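Local coordinates for protein condensin complex subunit 3 (Schizosaccharomyces pombe, PDB 5OQR) that serves as a HEAT-repeat regulatory subunit of condensin, the complex required to convert interphase chromatin into condensed mitotic-like chromosomes, at residues N390-T394 with M395-D399; V424-I427 with T428-E432. All coordinates share one frame; numbering follows the deposited sequence.

Contact 1. Residues N390-T394 with M395-D399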
ATOM      1  N   ASN A 390      20.040  38.244   5.660  1.00 40.74           N
ATOM      2  CA  ASN A 390      20.670  38.800   4.469  1.00 40.92           C
ATOM      3  C   ASN A 390      20.225  38.065   3.212  1.00 42.75           C
ATOM      4  O   ASN A 390      19.874  38.694   2.209  1.00 49.59           O
ATOM      5  CB  ASN A 390      22.192  38.743   4.608  1.00 52.67           C
ATOM      6  CG  ASN A 390      22.907  39.156   3.336  1.00 56.96           C
ATOM      7  OD1 ASN A 390      23.048  40.343   3.046  1.00 58.89           O
ATOM      8  ND2 ASN A 390      23.363  38.174   2.568  1.00 57.89           N
ATOM      9  N   SER A 391      20.231  36.731   3.250  1.00 40.93           N
ATOM     10  CA  SER A 391      19.898  35.954   2.061  1.00 38.85           C
ATOM     11  C   SER A 391      18.489  36.258   1.573  1.00 37.42           C
ATOM     12  O   SER A 391      18.235  36.282   0.363  1.00 35.38           O
ATOM     13  CB  SER A 391      20.047  34.463   2.357  1.00 41.82           C
ATOM     14  OG  SER A 391      21.342  34.173   2.845  1.00 51.47           O
ATOM     15  N   LEU A 392      17.555  36.486   2.496  1.00 39.50           N
ATOM     16  CA  LEU A 392      16.185  36.781   2.095  1.00 44.89           C
ATOM     17  C   LEU A 392      16.050  38.203   1.570  1.00 42.74           C
ATOM     18  O   LEU A 392      15.183  38.473   0.733  1.00 39.58           O
ATOM     19  CB  LEU A 392      15.235  36.565   3.272  1.00 47.96           C
ATOM     20  CG  LEU A 392      15.036  35.115   3.715  1.00 37.44           C
ATOM     21  CD1 LEU A 392      14.526  35.062   5.145  1.00 32.86           C
ATOM     22  CD2 LEU A 392      14.076  34.402   2.778  1.00 36.45           C
ATOM     23  N   SER A 393      16.898  39.117   2.040  1.00 45.66           N
ATOM     24  CA  SER A 393      16.778  40.517   1.658  1.00 46.23           C
ATOM     25  C   SER A 393      17.430  40.815   0.313  1.00 40.78           C
ATOM     26  O   SER A 393      16.950  41.688  -0.417  1.00 51.04           O
ATOM     27  CB  SER A 393      17.398  41.404   2.736  1.00 41.09           C
ATOM     28  OG  SER A 393      16.689  41.294   3.957  1.00 42.85           O
ATOM     29  N   THR A 394      18.505  40.113  -0.035  1.00 46.20           N
ATOM     30  CA  THR A 394      19.298  40.444  -1.215  1.00 52.64           C
ATOM     31  C   THR A 394      19.239  39.390  -2.309  1.00 53.02           C
ATOM     32  O   THR A 394      19.142  39.740  -3.487  1.00 65.06           O
ATOM     33  CB  THR A 394      20.763  40.661  -0.820  1.00 54.41           C
ATOM     34  OG1 THR A 394      21.369  39.403  -0.504  1.00 67.58           O
ATOM     35  CG2 THR A 394      20.867  41.586   0.388  1.00 52.26           C
ATOM     36  N   MET A 395      19.294  38.109  -1.960  1.00 47.68           N
ATOM     37  CA  MET A 395      19.364  37.062  -2.963  1.00 54.99           C
ATOM     38  C   MET A 395      17.978  36.764  -3.530  1.00 58.63           C
ATOM     39  O   MET A 395      16.960  37.296  -3.078  1.00 61.62           O
ATOM     40  CB  MET A 395      19.971  35.796  -2.365  1.00 59.76           C
ATOM     41  CG  MET A 395      21.317  36.005  -1.713  1.00 59.64           C
ATOM     42  SD  MET A 395      22.017  34.467  -1.099  1.00 51.55           S
ATOM     43  CE  MET A 395      23.285  35.110  -0.015  1.00 53.99           C
ATOM     44  N   ALA A 396      17.952  35.892  -4.529  1.00 58.78           N
ATOM     45  CA  ALA A 396      16.720  35.450  -5.175  1.00 65.76           C
ATOM     46  C   ALA A 396      16.661  33.927  -5.106  1.00 75.22           C
ATOM     47  O   ALA A 396      16.866  33.234  -6.107  1.00 82.49           O
ATOM     48  CB  ALA A 396      16.654  35.955  -6.616  1.00 73.23           C
ATOM     49  N   LEU A 397      16.385  33.411  -3.913  1.00 71.89           N
ATOM     50  CA  LEU A 397      16.298  31.977  -3.719  1.00 57.86           C
ATOM     51  C   LEU A 397      15.069  31.435  -4.445  1.00 64.40           C
ATOM     52  O   LEU A 397      14.094  32.161  -4.652  1.00 80.75           O
ATOM     53  CB  LEU A 397      16.205  31.641  -2.232  1.00 55.71           C
ATOM     54  CG  LEU A 397      17.361  31.977  -1.276  1.00 55.56           C
ATOM     55  CD1 LEU A 397      18.267  33.092  -1.768  1.00 76.08           C
ATOM     56  CD2 LEU A 397      16.799  32.334   0.093  1.00 46.54           C
ATOM     57  N   PRO A 398      15.081  30.164  -4.839  1.00 63.09           N
ATOM     58  CA  PRO A 398      13.889  29.583  -5.458  1.00 59.04           C
ATOM     59  C   PRO A 398      12.791  29.363  -4.431  1.00 60.31           C
ATOM     60  O   PRO A 398      13.025  29.337  -3.221  1.00 68.83           O
ATOM     61  CB  PRO A 398      14.395  28.259  -6.029  1.00 70.69           C
ATOM     62  CG  PRO A 398      15.503  27.879  -5.116  1.00 71.19           C
ATOM     63  CD  PRO A 398      16.168  29.176  -4.720  1.00 68.52           C
ATOM     64  N   ASP A 399      11.569  29.196  -4.938  1.00 62.27           N
ATOM     65  CA  ASP A 399      10.429  28.993  -4.052  1.00 73.26           C
ATOM     66  C   ASP A 399      10.643  27.798  -3.132  1.00 68.60           C
ATOM     67  O   ASP A 399      10.104  27.764  -2.019  1.00 54.92           O
ATOM     68  CB  ASP A 399       9.152  28.808  -4.873  1.00 86.95           C
ATOM     69  CG  ASP A 399       7.895  28.907  -4.030  1.00 83.48           C
ATOM     70  OD1 ASP A 399       7.827  29.802  -3.161  1.00 71.25           O
ATOM     71  OD2 ASP A 399       6.974  28.087  -4.231  1.00 94.11           O
TER
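Met395 folds its thioether back over the C-terminal part of helix 378-394, its CE methyl 3.6 Å from OG of Ser391 and SD 4.0 Å from CB of the same serine. CG of Met395 stands anti to the carbonyl carbon (chi1 -54°) and the chain beyond it is extended, which carries the methyl on past Ser391 to ND2 of Asn390, whose side chain it crosses at about a right angle. Met395 also runs alongside Thr394, both pointing the same way, with CG 3.6 Å from OG1. That hydroxyl donates to O of Asn390 at 3.2 Å from above the carbonyl plane, and the amide of Thr394 uses the same oxygen. At the next residue, Met395 N bonds to Ser391 O at 3.1 Å with an N-H...O angle of 137°. Leu397 brings CD1 to 3.8 Å from O of Ser391, while its CD2 lies loosely against CD2 of Leu392. Ser391 OG bonds to Ser387 O, one turn back. Within HEAT 6 the segment connects helix 378-394 to helix 399-412, with Met395 and Leu397 laid back on the first; His405 of the second meets Leu392 and Leu397, and Tyr347 of helix 336-348 packs on Ser391 and Met395.

Contact 2. Residues V424-I427 with T428-E432; sequences VEII and TEVFE
Thr428 turns its hydroxyl back along the helix to the carbonyl of Val424, one turn earlier, OG1 donating to O at 2.8 Å. The backbone N of Thr428 reaches that oxygen too, at 2.9 Å, so two donors grip it from opposite faces of the carbonyl plane, the hydroxyl 35° out of it. OG1 is placed for this by a chi1 of -53°, which sets it beside its own backbone N. Such a threonine bond to the carbonyl four residues earlier, alongside the amide bond, is familiar within alpha helices and gives the hydroxyl of Thr428 an acceptor in its own helix.

At Val430 the second group on the carbonyl is a methyl, in van der Waals contact alone: CG2 rests 3.3 Å from O of Ile426, the acceptor of its own amide in a nearly straight bond (176°), and faces CG2 of Ile426 at a looser 4.3 Å. Glu429 lays its extended chain along the turn, with CG 3.3 Å from O of Glu425, which its amide also uses. The carboxylates of Glu425 and Glu429 stay apart, OE1 of the former 6.0 Å from OE2 of the latter; like charges probably disfavour a closer approach. CB of Phe431 lies close to O of Ile427, while the ring leads away and meets His435 edge-to-face.

The helical frame that positions these groups is held between others of the HEAT array. Ile426 packs on Leu392 of helix 378-394 and on Tyr465 of helix 457-471, which also receives Ile427, and Asn458 donates through ND2 to Val430 O. Val424, Ile427 and Phe431 turn to helix 480-495, meeting Met486 or Leu490, so helix 416-434 packs against three helices of the solenoid.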
ATOM      1  N   VAL A 424       8.699  41.276   8.323  1.00 38.47           N
ATOM      2  CA  VAL A 424       8.062  42.418   7.674  1.00 35.68           C
ATOM      3  C   VAL A 424       9.116  43.405   7.190  1.00 40.21           C
ATOM      4  O   VAL A 424       8.997  43.972   6.097  1.00 46.58           O
ATOM      5  CB  VAL A 424       7.052  43.085   8.625  1.00 43.96           C
ATOM      6  CG1 VAL A 424       6.607  44.442   8.087  1.00 34.41           C
ATOM      7  CG2 VAL A 424       5.841  42.186   8.817  1.00 41.69           C
ATOM      8  N   GLU A 425      10.159  43.633   7.992  1.00 39.10           N
ATOM      9  CA  GLU A 425      11.260  44.478   7.544  1.00 39.04           C
ATOM     10  C   GLU A 425      11.867  43.929   6.261  1.00 33.34           C
ATOM     11  O   GLU A 425      12.060  44.664   5.288  1.00 38.57           O
ATOM     12  CB  GLU A 425      12.320  44.587   8.640  1.00 39.92           C
ATOM     13  CG  GLU A 425      11.856  45.331   9.877  1.00 48.60           C
ATOM     14  CD  GLU A 425      12.805  45.161  11.048  1.00 60.77           C
ATOM     15  OE1 GLU A 425      13.845  44.490  10.878  1.00 65.62           O
ATOM     16  OE2 GLU A 425      12.512  45.694  12.140  1.00 61.93           O
ATOM     17  N   ILE A 426      12.162  42.629   6.240  1.00 35.97           N
ATOM     18  CA  ILE A 426      12.708  42.004   5.039  1.00 34.27           C
ATOM     19  C   ILE A 426      11.767  42.214   3.861  1.00 37.02           C
ATOM     20  O   ILE A 426      12.182  42.647   2.781  1.00 43.37           O
ATOM     21  CB  ILE A 426      12.976  40.508   5.289  1.00 29.99           C
ATOM     22  CG1 ILE A 426      14.030  40.337   6.385  1.00 30.87           C
ATOM     23  CG2 ILE A 426      13.425  39.816   4.004  1.00 33.23           C
ATOM     24  CD1 ILE A 426      14.305  38.902   6.769  1.00 31.96           C
ATOM     25  N   ILE A 427      10.481  41.912   4.055  1.00 39.80           N
ATOM     26  CA  ILE A 427       9.522  42.013   2.960  1.00 38.38           C
ATOM     27  C   ILE A 427       9.476  43.434   2.419  1.00 39.12           C
ATOM     28  O   ILE A 427       9.358  43.648   1.206  1.00 45.20           O
ATOM     29  CB  ILE A 427       8.132  41.536   3.424  1.00 42.88           C
ATOM     30  CG1 ILE A 427       8.137  40.018   3.620  1.00 33.46           C
ATOM     31  CG2 ILE A 427       7.054  41.921   2.410  1.00 41.55           C
ATOM     32  CD1 ILE A 427       6.898  39.473   4.290  1.00 31.10           C
ATOM     33  N   THR A 428       9.563  44.429   3.302  1.00 40.96           N
ATOM     34  CA  THR A 428       9.513  45.816   2.852  1.00 48.18           C
ATOM     35  C   THR A 428      10.730  46.164   2.007  1.00 56.31           C
ATOM     36  O   THR A 428      10.610  46.854   0.988  1.00 63.56           O
ATOM     37  CB  THR A 428       9.412  46.758   4.050  1.00 51.31           C
ATOM     38  OG1 THR A 428       8.310  46.368   4.878  1.00 41.68           O
ATOM     39  CG2 THR A 428       9.204  48.194   3.585  1.00 60.03           C
ATOM     40  N   GLU A 429      11.912  45.698   2.412  1.00 52.73           N
ATOM     41  CA  GLU A 429      13.125  46.001   1.661  1.00 57.81           C
ATOM     42  C   GLU A 429      13.090  45.350   0.285  1.00 56.74           C
ATOM     43  O   GLU A 429      13.417  45.988  -0.722  1.00 68.16           O
ATOM     44  CB  GLU A 429      14.350  45.544   2.450  1.00 58.42           C
ATOM     45  CG  GLU A 429      14.545  46.300   3.754  1.00 66.84           C
ATOM     46  CD  GLU A 429      15.737  45.803   4.551  1.00 94.73           C
ATOM     47  OE1 GLU A 429      16.368  44.812   4.126  1.00 90.42           O
ATOM     48  OE2 GLU A 429      16.043  46.404   5.602  1.00102.81           O
ATOM     49  N   VAL A 430      12.695  44.077   0.219  1.00 55.69           N
ATOM     50  CA  VAL A 430      12.558  43.413  -1.073  1.00 62.11           C
ATOM     51  C   VAL A 430      11.495  44.102  -1.913  1.00 63.33           C
ATOM     52  O   VAL A 430      11.565  44.100  -3.147  1.00 67.67           O
ATOM     53  CB  VAL A 430      12.235  41.919  -0.874  1.00 48.34           C
ATOM     54  CG1 VAL A 430      12.115  41.210  -2.218  1.00 51.32           C
ATOM     55  CG2 VAL A 430      13.299  41.253  -0.018  1.00 50.05           C
ATOM     56  N   PHE A 431      10.494  44.698  -1.263  1.00 58.92           N
ATOM     57  CA  PHE A 431       9.446  45.400  -1.992  1.00 65.55           C
ATOM     58  C   PHE A 431       9.943  46.731  -2.538  1.00 80.08           C
ATOM     59  O   PHE A 431       9.515  47.156  -3.617  1.00 83.16           O
ATOM     60  CB  PHE A 431       8.242  45.611  -1.074  1.00 75.56           C
ATOM     61  CG  PHE A 431       7.002  46.070  -1.785  1.00 80.95           C
ATOM     62  CD1 PHE A 431       6.412  45.282  -2.759  1.00 78.47           C
ATOM     63  CD2 PHE A 431       6.410  47.278  -1.458  1.00 81.16           C
ATOM     64  CE1 PHE A 431       5.267  45.700  -3.406  1.00 75.23           C
ATOM     65  CE2 PHE A 431       5.264  47.699  -2.100  1.00 82.20           C
ATOM     66  CZ  PHE A 431       4.690  46.908  -3.074  1.00 80.81           C
ATOM     67  N   GLU A 432      10.846  47.400  -1.815  1.00 86.06           N
ATOM     68  CA  GLU A 432      11.398  48.662  -2.296  1.00 88.06           C
ATOM     69  C   GLU A 432      12.240  48.455  -3.548  1.00 91.26           C
ATOM     70  O   GLU A 432      12.192  49.271  -4.476  1.00103.68           O
ATOM     71  CB  GLU A 432      12.229  49.322  -1.196  1.00 91.52           C
ATOM     72  CG  GLU A 432      11.402  49.906  -0.062  1.00 99.66           C
ATOM     73  CD  GLU A 432      12.255  50.405   1.092  1.00107.84           C
ATOM     74  OE1 GLU A 432      11.772  51.258   1.866  1.00104.48           O
ATOM     75  OE2 GLU A 432      13.411  49.949   1.223  1.00102.72           O
TER

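In the fold
Contact 1 runs from helix 378-394 into the loop before helix 399-412, and contact 2 lies within helix 416-434, later in the chain; their centres are about 11 Å apart. Helix 399-412 lies between the two helices in the chain, yet they pack on each other directly. CG2 of Val430 comes 3.4 Å from the carbonyl oxygen of Leu392, and CG2 of Ile426 lies 3.6 Å from OG of Ser393. Tyr465, which also packs on contact 2, bonds through OH to Leu392 O. Both sites stand well out from the middle of the chain, contact 1 about 38 Å and contact 2 about 45 Å from its centre, on the same side.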